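Local coordinates for putative branched-chain amino acid ABC transporter (Rhodospirillum rubrum ATCC 11170, PDB 3HUT), which probably binds branched-chain amino acids or related ligands outside the cytoplasmic membrane and delivers them to an ABC transporter, at residues D185-I190 against L211-A216. Sequence-based numbering, arbitrary orientation.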
loop_
_atom_site.group_PDB
_atom_site.type_symbol
_atom_site.label_atom_id
_atom_site.label_comp_id
_atom_site.label_asym_id
_atom_site.label_seq_id
_atom_site.Cartn_x
_atom_site.Cartn_y
_atom_site.Cartn_z
ATOM N N ASP A 185 -32.036 -0.440 -5.667
ATOM C CA ASP A 185 -32.118 -1.730 -6.340
ATOM C C ASP A 185 -31.181 -2.769 -5.743
ATOM O O ASP A 185 -31.584 -3.908 -5.507
ATOM C CB ASP A 185 -31.836 -1.582 -7.833
ATOM C CG ASP A 185 -32.902 -0.775 -8.540
ATOM O OD1 ASP A 185 -34.085 -0.888 -8.148
ATOM O OD2 ASP A 185 -32.559 -0.041 -9.488
ATOM N N VAL A 186 -29.931 -2.385 -5.504
ATOM C CA VAL A 186 -28.972 -3.319 -4.933
ATOM C C VAL A 186 -29.437 -3.741 -3.546
ATOM O O VAL A 186 -29.217 -4.875 -3.127
ATOM C CB VAL A 186 -27.551 -2.699 -4.840
ATOM C CG1 VAL A 186 -27.588 -1.404 -4.057
ATOM C CG2 VAL A 186 -26.602 -3.680 -4.183
ATOM N N ILE A 187 -30.092 -2.828 -2.837
ATOM C CA ILE A 187 -30.578 -3.140 -1.502
ATOM C C ILE A 187 -31.749 -4.115 -1.574
ATOM O O ILE A 187 -31.890 -4.989 -0.722
ATOM C CB ILE A 187 -30.996 -1.862 -0.748
ATOM C CG1 ILE A 187 -29.747 -1.028 -0.434
ATOM C CG2 ILE A 187 -31.733 -2.225 0.532
ATOM C CD1 ILE A 187 -30.025 0.283 0.277
ATOM N N ASP A 188 -32.587 -3.963 -2.593
ATOM C CA ASP A 188 -33.727 -4.857 -2.768
ATOM C C ASP A 188 -33.199 -6.254 -3.069
ATOM O O ASP A 188 -33.720 -7.253 -2.573
ATOM C CB ASP A 188 -34.605 -4.383 -3.929
ATOM C CG ASP A 188 -35.429 -3.158 -3.581
ATOM O OD1 ASP A 188 -36.115 -2.636 -4.482
ATOM O OD2 ASP A 188 -35.401 -2.720 -2.413
ATOM N N GLU A 189 -32.156 -6.311 -3.887
ATOM C CA GLU A 189 -31.540 -7.573 -4.272
ATOM C C GLU A 189 -30.925 -8.272 -3.061
ATOM O O GLU A 189 -30.975 -9.499 -2.949
ATOM C CB GLU A 189 -30.484 -7.312 -5.345
ATOM C CG GLU A 189 -29.737 -8.537 -5.814
ATOM C CD GLU A 189 -28.954 -8.275 -7.084
ATOM O OE1 GLU A 189 -28.396 -7.168 -7.223
ATOM O OE2 GLU A 189 -28.884 -9.181 -7.940
ATOM N N ILE A 190 -30.342 -7.489 -2.158
ATOM C CA ILE A 190 -29.747 -8.036 -0.945
ATOM C C ILE A 190 -30.887 -8.560 -0.072
ATOM O O ILE A 190 -30.779 -9.609 0.564
ATOM C CB ILE A 190 -28.967 -6.950 -0.181
ATOM C CG1 ILE A 190 -27.700 -6.587 -0.959
ATOM C CG2 ILE A 190 -28.642 -7.422 1.223
ATOM C CD1 ILE A 190 -26.906 -5.441 -0.355
ATOM N N LEU A 211 -24.037 3.047 2.853
ATOM C CA LEU A 211 -24.355 2.500 4.164
ATOM C C LEU A 211 -25.476 3.270 4.863
ATOM O O LEU A 211 -26.259 2.682 5.609
ATOM C CB LEU A 211 -23.094 2.464 5.033
ATOM C CG LEU A 211 -22.092 1.425 4.513
ATOM C CD1 LEU A 211 -20.759 1.571 5.217
ATOM C CD2 LEU A 211 -22.673 0.032 4.721
ATOM N N ARG A 212 -25.551 4.578 4.636
ATOM C CA ARG A 212 -26.622 5.367 5.239
ATOM C C ARG A 212 -27.950 4.874 4.651
ATOM O O ARG A 212 -28.946 4.754 5.356
ATOM C CB ARG A 212 -26.445 6.864 4.940
ATOM C CG ARG A 212 -25.339 7.555 5.740
ATOM C CD ARG A 212 -25.205 9.017 5.314
ATOM N NE ARG A 212 -26.443 9.758 5.538
ATOM C CZ ARG A 212 -26.761 10.893 4.918
ATOM N NH1 ARG A 212 -25.929 11.424 4.026
ATOM N NH2 ARG A 212 -27.909 11.500 5.194
ATOM N N ALA A 213 -27.954 4.584 3.355
ATOM C CA ALA A 213 -29.162 4.099 2.697
ATOM C C ALA A 213 -29.484 2.677 3.159
ATOM O O ALA A 213 -30.638 2.344 3.444
ATOM C CB ALA A 213 -28.982 4.135 1.183
ATOM N N LEU A 214 -28.457 1.836 3.229
ATOM C CA LEU A 214 -28.640 0.459 3.661
ATOM C C LEU A 214 -29.234 0.415 5.069
ATOM O O LEU A 214 -30.224 -0.274 5.315
ATOM C CB LEU A 214 -27.299 -0.285 3.648
ATOM C CG LEU A 214 -27.327 -1.727 4.166
ATOM C CD1 LEU A 214 -28.155 -2.593 3.222
ATOM C CD2 LEU A 214 -25.908 -2.263 4.273
ATOM N N ARG A 215 -28.637 1.156 5.996
ATOM C CA ARG A 215 -29.129 1.159 7.367
ATOM C C ARG A 215 -30.476 1.853 7.511
ATOM O O ARG A 215 -31.266 1.507 8.394
ATOM C CB ARG A 215 -28.117 1.820 8.307
ATOM C CG ARG A 215 -26.754 1.141 8.343
ATOM C CD ARG A 215 -26.867 -0.353 8.620
ATOM N NE ARG A 215 -25.550 -0.953 8.820
ATOM C CZ ARG A 215 -25.286 -2.249 8.692
ATOM N NH1 ARG A 215 -26.252 -3.094 8.361
ATOM N NH2 ARG A 215 -24.050 -2.696 8.894
ATOM N N ALA A 216 -30.737 2.833 6.654
ATOM C CA ALA A 216 -31.999 3.562 6.716
ATOM C C ALA A 216 -33.146 2.616 6.395
ATOM O O ALA A 216 -34.238 2.730 6.955
ATOM C CB ALA A 216 -31.983 4.729 5.737
#
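I187 of helix 184-193 meets A213 and L214 of helix 204-216 in a van der Waals contact between helices, with no hydrogen bond between the two segments, on one side of the sheet that holds strand 197-201. It illustrates how an isoleucine can bridge neighbouring helices by setting its terminal methyl on the partner's backbone, with side chains of the partner beside it. The CD1 methyl of I187 reaches the main chain at the A213-L214 junction, 3.7 Å from L214 CA and 3.8 Å from A213 C. CG1 stands anti to the carbonyl carbon (chi1 -69°) and CD1 continues in an extended line (chi2 178°), which carries the methyl across to the second helix. There the A213 CB methyl lies 4.1 Å from I187 CD1, while L214 turns its CD1 branch toward the isoleucine stem, 4.3 Å from I187 CG1. I187 CA and L214 CA, the closest such pair, are 6.6 Å apart, and the short side chain of A213 is consistent with this approach. Beneath, I190 and L214 both rest on I198 of strand 197-201, which links the helices in sequence, and F210 also packs against I187. Nearer the surface, D188 forms a salt bridge with R217, just past the second helix. The helices belong to consecutive beta-alpha-beta crossovers, 169-176 to 197-201 and 197-201 to 223-225, side by side on one sheet face, as in the alpha/beta lobes of periplasmic binding proteins.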